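PDB 4FHO: internalin C2 from Listeria monocytogenes serotype 4b str. F2365, which probably mediates interactions with host cells during infection, as some related internalins do through their leucine-rich repeats. Local coordinates for residues Glu97-Pro102 / Asp119-Gln124; Ser135-Leu140 / Thr157-Leu162; Asn189-Ile194 / Lys209-Ser214. One frame throughout, in Å; residues are numbered along the deposited sequence.

Contact 1 of 3, residues Glu97-Pro102 / Asp119-Gln124; sequences ELSGNP and DLTSTQ
Glu97 and Asp119 form a parallel beta bridge, their CA atoms 4.7 Å apart, where the two segments leave the sheet and run on as adjacent turns. Leu98 N donates to Asp119 O at 2.9 Å, and two residues further Gly100 N donates to Thr121 O at the same length, so the register survives past the end of the strands. Farther on the direction reverses: Thr123 CA makes a CA-H...O contact with Asn101 O. Leu98 to Asn101 make a type II beta turn, in which Gly100 takes the positive phi (85°) that glycine tolerates readily.

Asn101 turns its amide back into this bend. Its ND2 reaches Leu98 O at 2.9 Å along an almost straight N-H line, arriving above the carbonyl plane on the same face as Asn101 N, while ND2 and OD1 also engage Leu76 O and Ile81 N of the preceding turn. In the next turn Thr123 stands at the corresponding place. With chi1 at 56° its OG1 sits between backbone N and carbonyl carbon and donates to Leu120 O at 2.7 Å; CG2, anti to the carbonyl carbon, packs against Leu98 O at 3.4 Å. Asn145 supplies the amide from the following turn, pairing with Leu120 O and Thr123 N.

On the sheet face of Glu97, Asp119 has CG anti to its backbone N (chi1 -171°), which carries OD1 to Thr121 N at 3.0 Å and to Thr121 OG1. This double grip, an Asx turn with an added hydroxyl bond, fixes the carboxylate, against whose oxygens Ser99 CB packs at 3.7 Å. Stacked turns stitched by inward asparagine amides are the asparagine ladder of the leucine-rich-repeat solenoid, here with a threonine as one rung.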
# COMPACT_ATOMS: atom_id res chain seq x y z
N GLU A 97 -3.87 -3.29 -1.87
CA GLU A 97 -2.75 -4.22 -2.08
C GLU A 97 -2.42 -4.24 -3.55
O GLU A 97 -3.17 -4.78 -4.37
CB GLU A 97 -3.10 -5.63 -1.58
CG GLU A 97 -3.32 -5.70 -0.06
CD GLU A 97 -3.78 -7.09 0.42
OE1 GLU A 97 -3.36 -8.12 -0.16
OE2 GLU A 97 -4.56 -7.15 1.39
N LEU A 98 -1.29 -3.62 -3.89
CA LEU A 98 -0.82 -3.48 -5.27
C LEU A 98 0.54 -4.10 -5.54
O LEU A 98 1.12 -3.86 -6.60
CB LEU A 98 -0.83 -1.99 -5.62
CG LEU A 98 -2.20 -1.33 -5.75
CD1 LEU A 98 -1.99 0.16 -5.94
CD2 LEU A 98 -2.97 -1.93 -6.92
N SER A 99 1.02 -4.91 -4.59
CA SER A 99 2.31 -5.63 -4.67
C SER A 99 2.54 -6.33 -6.03
O SER A 99 1.66 -7.02 -6.51
CB SER A 99 2.38 -6.66 -3.53
OG SER A 99 3.47 -7.56 -3.71
N GLY A 100 3.73 -6.16 -6.61
CA GLY A 100 4.11 -6.82 -7.87
C GLY A 100 3.69 -6.12 -9.17
O GLY A 100 4.14 -6.53 -10.23
N ASN A 101 2.84 -5.09 -9.09
CA ASN A 101 2.37 -4.38 -10.27
C ASN A 101 3.41 -3.38 -10.74
O ASN A 101 3.99 -2.70 -9.92
CB ASN A 101 1.03 -3.65 -10.01
CG ASN A 101 -0.15 -4.60 -9.92
OD1 ASN A 101 -0.69 -5.03 -10.93
ND2 ASN A 101 -0.54 -4.94 -8.69
N PRO A 102 3.61 -3.24 -12.07
CA PRO A 102 4.62 -2.30 -12.58
C PRO A 102 4.13 -0.84 -12.52
O PRO A 102 3.92 -0.22 -13.57
CB PRO A 102 4.81 -2.78 -14.03
CG PRO A 102 3.46 -3.25 -14.40
CD PRO A 102 2.96 -3.96 -13.18
N ASP A 119 0.06 -1.76 0.47
CA ASP A 119 1.15 -2.65 0.05
C ASP A 119 1.65 -2.26 -1.34
O ASP A 119 0.97 -2.52 -2.35
CB ASP A 119 0.72 -4.11 0.10
CG ASP A 119 1.88 -5.09 -0.12
OD1 ASP A 119 3.01 -4.72 -0.50
OD2 ASP A 119 1.63 -6.28 0.09
N LEU A 120 2.86 -1.70 -1.38
CA LEU A 120 3.53 -1.29 -2.61
C LEU A 120 4.85 -2.06 -2.85
O LEU A 120 5.75 -1.58 -3.55
CB LEU A 120 3.75 0.23 -2.61
CG LEU A 120 2.49 1.09 -2.55
CD1 LEU A 120 2.91 2.53 -2.28
CD2 LEU A 120 1.62 0.95 -3.80
N THR A 121 4.93 -3.29 -2.31
CA THR A 121 6.05 -4.20 -2.53
C THR A 121 6.27 -4.46 -4.03
O THR A 121 5.34 -4.74 -4.72
CB THR A 121 5.81 -5.54 -1.80
OG1 THR A 121 5.60 -5.28 -0.39
CG2 THR A 121 7.00 -6.50 -2.01
N SER A 122 7.51 -4.31 -4.51
CA SER A 122 7.89 -4.65 -5.90
C SER A 122 7.01 -3.94 -6.93
O SER A 122 6.39 -4.59 -7.76
CB SER A 122 7.84 -6.18 -6.12
OG SER A 122 8.62 -6.85 -5.17
N THR A 123 6.88 -2.62 -6.78
CA THR A 123 6.08 -1.79 -7.71
C THR A 123 6.93 -0.89 -8.61
O THR A 123 6.39 -0.06 -9.34
CB THR A 123 4.97 -1.03 -6.98
OG1 THR A 123 5.52 -0.23 -5.92
CG2 THR A 123 3.96 -2.05 -6.38
N GLN A 124 8.25 -1.12 -8.61
CA GLN A 124 9.22 -0.35 -9.38
C GLN A 124 9.15 1.15 -9.09
O GLN A 124 9.39 1.96 -9.98
CB GLN A 124 9.05 -0.59 -10.90
CG GLN A 124 9.09 -2.05 -11.30
CD GLN A 124 8.84 -2.29 -12.78
OE1 GLN A 124 9.12 -1.44 -13.62
NE2 GLN A 124 8.33 -3.44 -13.09

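Contact 2 of 3, residues Ser135-Leu140 / Thr157-Leu162; sequences SNLQVL and TNLQYL
Leu140 and Leu162 lie side by side and point the same way into the interior, their CD2 and CD1 methyls 4.0 Å apart. Leu159 fills in beside them: its CD2 comes to 3.8 Å from Leu140 CB and also touches Leu137 CG, the Leu137 and Leu159 side chains again running alongside each other. On the opposite sheet face, Val139 CG1 meets Tyr161 CD1 at 4.0 Å, the two side chains crossing obliquely. CG of Tyr161 stands anti to its backbone N (chi1 -173°), as CG1 does in Val139, which brings ring and branch together. Gln138 and Gln160 form another aligned pair, extended beyond CG, with amide planes turned 45° apart.

The backbone sets this alignment. Gln138 O is gripped twice, by Gln160 N at 2.8 Å on a lone pair and by Tyr161 N almost end-on; Leu140 N then donates to Tyr161 O at 3.0 Å. Upstream, Asn158 ND2 bonds to Ser135 O at 2.9 Å, tilted slightly from the carbonyl plane, while its OD1 takes Lys180 NZ. A water donates to Ser135 O and Leu137 O and accepts from Asn158 N, bridging the two bends.

Inward leucines with Val139 and Tyr161 outward are the repeating pattern of a leucine-rich-repeat solenoid. Strands 139-141 and 161-163 are neighbours in the parallel sheet, between 117-119, whose Leu118 touches Leu140, and 183-185, whose Arg185 and Thr183 border Tyr161.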
# COMPACT_ATOMS: atom_id res chain seq x y z
N SER A 135 -2.58 10.31 6.02
CA SER A 135 -2.39 10.50 7.47
C SER A 135 -2.99 9.38 8.33
O SER A 135 -2.61 9.24 9.49
CB SER A 135 -2.97 11.85 7.92
OG SER A 135 -4.35 11.94 7.62
N ASN A 136 -3.93 8.61 7.77
CA ASN A 136 -4.49 7.42 8.46
C ASN A 136 -3.72 6.11 8.27
O ASN A 136 -4.15 5.09 8.79
CB ASN A 136 -5.97 7.25 8.07
CG ASN A 136 -6.83 8.39 8.59
OD1 ASN A 136 -6.81 8.71 9.78
ND2 ASN A 136 -7.60 9.00 7.71
N LEU A 137 -2.58 6.14 7.58
CA LEU A 137 -1.83 4.92 7.25
C LEU A 137 -1.26 4.29 8.54
O LEU A 137 -0.64 4.99 9.37
CB LEU A 137 -0.74 5.23 6.21
CG LEU A 137 -0.10 4.29 5.19
CD1 LEU A 137 -1.10 3.37 4.48
CD2 LEU A 137 0.63 5.18 4.19
N GLN A 138 -1.56 3.01 8.73
CA GLN A 138 -1.13 2.20 9.88
C GLN A 138 -0.09 1.14 9.49
O GLN A 138 0.82 0.88 10.27
CB GLN A 138 -2.34 1.51 10.53
CG GLN A 138 -3.31 2.47 11.21
CD GLN A 138 -4.49 1.79 11.89
OE1 GLN A 138 -4.77 0.62 11.67
NE2 GLN A 138 -5.19 2.54 12.72
N VAL A 139 -0.28 0.52 8.32
CA VAL A 139 0.56 -0.55 7.79
C VAL A 139 1.03 -0.14 6.39
O VAL A 139 0.21 0.11 5.48
CB VAL A 139 -0.23 -1.88 7.79
CG1 VAL A 139 0.61 -3.05 7.25
CG2 VAL A 139 -0.72 -2.21 9.20
N LEU A 140 2.34 -0.06 6.21
CA LEU A 140 2.93 0.32 4.94
C LEU A 140 4.03 -0.65 4.54
O LEU A 140 4.98 -0.82 5.29
CB LEU A 140 3.46 1.75 5.01
CG LEU A 140 4.05 2.33 3.72
CD1 LEU A 140 3.08 2.24 2.52
CD2 LEU A 140 4.49 3.78 3.94
N THR A 157 2.02 9.65 11.41
CA THR A 157 2.12 9.39 12.85
C THR A 157 1.25 8.26 13.36
O THR A 157 1.41 7.85 14.51
CB THR A 157 1.79 10.67 13.66
OG1 THR A 157 0.47 11.11 13.32
CG2 THR A 157 2.78 11.78 13.37
N ASN A 158 0.33 7.73 12.54
CA ASN A 158 -0.42 6.49 12.87
C ASN A 158 0.26 5.17 12.48
O ASN A 158 -0.31 4.10 12.73
CB ASN A 158 -1.85 6.58 12.32
CG ASN A 158 -2.67 7.68 12.99
OD1 ASN A 158 -2.77 7.72 14.21
ND2 ASN A 158 -3.25 8.57 12.20
N LEU A 159 1.47 5.22 11.91
CA LEU A 159 2.15 4.01 11.42
C LEU A 159 2.54 3.09 12.59
O LEU A 159 3.22 3.53 13.52
CB LEU A 159 3.38 4.34 10.55
CG LEU A 159 3.15 4.72 9.07
CD1 LEU A 159 4.43 5.21 8.42
CD2 LEU A 159 2.58 3.56 8.27
N GLN A 160 2.06 1.85 12.54
CA GLN A 160 2.43 0.76 13.46
C GLN A 160 3.43 -0.23 12.84
O GLN A 160 4.26 -0.80 13.55
CB GLN A 160 1.18 -0.03 13.87
CG GLN A 160 0.14 0.80 14.62
CD GLN A 160 -1.11 -0.00 14.99
OE1 GLN A 160 -1.03 -1.18 15.32
NE2 GLN A 160 -2.26 0.65 14.93
N TYR A 161 3.33 -0.45 11.53
CA TYR A 161 4.14 -1.44 10.79
C TYR A 161 4.70 -0.77 9.56
O TYR A 161 3.93 -0.32 8.70
CB TYR A 161 3.28 -2.63 10.42
CG TYR A 161 4.00 -3.81 9.80
CD1 TYR A 161 4.38 -3.78 8.45
CD2 TYR A 161 4.28 -4.97 10.53
CE1 TYR A 161 5.04 -4.85 7.87
CE2 TYR A 161 4.93 -6.06 9.94
CZ TYR A 161 5.32 -5.98 8.61
OH TYR A 161 5.96 -7.02 7.98
N LEU A 162 6.03 -0.70 9.46
CA LEU A 162 6.72 -0.15 8.29
C LEU A 162 7.74 -1.16 7.78
O LEU A 162 8.64 -1.54 8.52
CB LEU A 162 7.42 1.18 8.62
CG LEU A 162 8.22 1.89 7.51
CD1 LEU A 162 7.38 2.15 6.25
CD2 LEU A 162 8.84 3.19 8.00
O HOH W 1 -0.18 7.72 9.46

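Contact 3 of 3, residues Asn189-Ile194 / Lys209-Ser214; sequences NKISDI and KDNQIS
Asn211 lays one face of its carboxamide against Ile191, whose CB stands over it, 3.8 Å from Asn211 CG. At the oxygen edge, Asn189 CB lies close to the amide plane, 3.2 Å from Asn211 OD1, and the Asn189 carbonyl carbon approaches the same oxygen from the face opposite Ile191. Ile191 N donates to this oxygen at 3.0 Å, tilted 24° from the plane. The other end of the amide is held outside the two segments, by Ala186 O on ND2.

Gln212 presents an edge instead. Its chain bends at chi2 (94°), which brings the amide over to Lys190: NE2 donates to Asn189 O at 3.3 Å, close to the amide plane, and OE1 rests 3.5 Å from Lys190 CA, with Lys190 CD also nearby. The backbone adds one short bond, Gln212 N to Ile191 O at 2.8 Å, nearly end-on to the carbonyl. Two side-chain amides thus join one main-chain bond in holding the turns together.

Beyond them the contact becomes apolar. Ile213 and Ile194 cross at about a right angle, with CD1 of the former 3.6 Å from CG2 of the latter.

Asn189 repeats the role of Asn211 one turn earlier, its amide pairing with Ile164 O, Ala186 O and Val169 N; the two are successive rungs of the asparagine ladder of the leucine-rich-repeat solenoid. Both segments belong to loops that follow strands, 189-194 after 183-185 and 209-214 after 205-207; Ile191 packs inward on Leu172 and Ile194 on Leu219.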
# COMPACT_ATOMS: atom_id res chain seq x y z
N ASN A 189 19.61 -2.27 2.94
CA ASN A 189 19.52 -0.84 2.69
C ASN A 189 20.94 -0.24 2.87
O ASN A 189 21.92 -0.99 2.81
CB ASN A 189 18.45 -0.24 3.63
CG ASN A 189 17.06 -0.32 3.05
OD1 ASN A 189 16.77 0.30 2.02
ND2 ASN A 189 16.19 -1.06 3.72
N LYS A 190 21.05 1.07 3.03
CA LYS A 190 22.34 1.73 3.25
C LYS A 190 22.32 2.46 4.59
O LYS A 190 22.83 3.57 4.71
CB LYS A 190 22.63 2.68 2.08
CG LYS A 190 22.72 2.01 0.72
CD LYS A 190 24.08 1.35 0.49
CE LYS A 190 24.04 0.33 -0.64
NZ LYS A 190 23.47 0.88 -1.91
N ILE A 191 21.78 1.81 5.63
CA ILE A 191 21.63 2.43 6.95
C ILE A 191 22.95 2.25 7.72
O ILE A 191 23.50 1.14 7.77
CB ILE A 191 20.42 1.82 7.71
CG1 ILE A 191 19.10 2.10 6.95
CG2 ILE A 191 20.32 2.36 9.14
CD1 ILE A 191 17.92 1.24 7.38
N SER A 192 23.47 3.35 8.28
CA SER A 192 24.61 3.30 9.23
C SER A 192 24.35 3.89 10.61
O SER A 192 24.99 3.46 11.56
CB SER A 192 25.84 3.98 8.61
OG SER A 192 25.54 5.28 8.15
N ASP A 193 23.47 4.88 10.71
CA ASP A 193 23.12 5.54 11.96
C ASP A 193 21.71 5.07 12.27
O ASP A 193 20.84 5.24 11.44
CB ASP A 193 23.17 7.07 11.76
CG ASP A 193 23.04 7.86 13.05
OD1 ASP A 193 22.61 7.33 14.09
OD2 ASP A 193 23.39 9.06 13.02
N ILE A 194 21.49 4.46 13.43
CA ILE A 194 20.14 4.11 13.92
C ILE A 194 19.71 4.94 15.15
O ILE A 194 18.75 4.57 15.84
CB ILE A 194 19.95 2.58 14.15
CG1 ILE A 194 20.91 2.02 15.20
CG2 ILE A 194 20.13 1.83 12.84
CD1 ILE A 194 20.47 0.67 15.73
N LYS A 209 19.32 -6.38 8.90
CA LYS A 209 20.37 -7.20 8.26
C LYS A 209 20.91 -6.50 7.00
O LYS A 209 20.20 -5.73 6.42
CB LYS A 209 19.85 -8.59 7.85
CG LYS A 209 19.36 -9.44 9.02
CD LYS A 209 18.73 -10.76 8.59
CE LYS A 209 19.73 -11.70 7.96
NZ LYS A 209 19.31 -13.12 8.11
N ASP A 210 22.16 -6.78 6.64
CA ASP A 210 22.81 -6.23 5.42
C ASP A 210 22.69 -4.70 5.32
O ASP A 210 22.32 -4.15 4.29
CB ASP A 210 22.30 -6.94 4.16
CG ASP A 210 22.82 -8.37 4.05
OD1 ASP A 210 23.92 -8.56 3.49
OD2 ASP A 210 22.13 -9.30 4.52
N ASN A 211 22.97 -4.05 6.44
CA ASN A 211 23.15 -2.61 6.52
C ASN A 211 24.59 -2.39 7.03
O ASN A 211 25.34 -3.36 7.14
CB ASN A 211 22.08 -2.01 7.43
CG ASN A 211 20.75 -1.84 6.72
OD1 ASN A 211 20.59 -0.95 5.86
ND2 ASN A 211 19.78 -2.67 7.08
N GLN A 212 24.98 -1.15 7.29
CA GLN A 212 26.36 -0.80 7.64
C GLN A 212 26.39 -0.13 9.01
O GLN A 212 26.83 1.00 9.15
CB GLN A 212 26.98 0.09 6.54
CG GLN A 212 27.01 -0.58 5.16
CD GLN A 212 25.81 -0.24 4.29
OE1 GLN A 212 25.63 0.92 3.90
NE2 GLN A 212 25.00 -1.25 3.95
N ILE A 213 25.95 -0.88 10.02
CA ILE A 213 25.71 -0.38 11.38
C ILE A 213 26.85 -0.80 12.32
O ILE A 213 27.19 -1.98 12.39
CB ILE A 213 24.35 -0.88 11.92
CG1 ILE A 213 23.19 -0.28 11.10
CG2 ILE A 213 24.16 -0.53 13.39
CD1 ILE A 213 21.86 -0.97 11.29
N SER A 214 27.45 0.18 13.00
CA SER A 214 28.52 -0.01 14.00
C SER A 214 28.05 0.14 15.45
O SER A 214 28.53 -0.58 16.33
CB SER A 214 29.64 1.02 13.79
OG SER A 214 30.34 0.81 12.57

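Overall arrangement
The three contacts follow one another along the chain and sample successive turns of the same solenoid. Contact 2 takes in the start of strands 139-141 and 161-163, whereas contacts 1 and 3 begin at or beyond the strand ends and describe the turns leading away. Contacts 1 and 2 have centres about 17 Å apart and approach to about 5 Å between nearest atoms without touching. Contact 3 lies toward the C-terminus, its centre about 24 Å from that of contact 1 and about 23 Å from that of contact 2. A sulfate, probably from the crystallisation liquor, sits about 5 Å from the side chain of Tyr161 in contact 2.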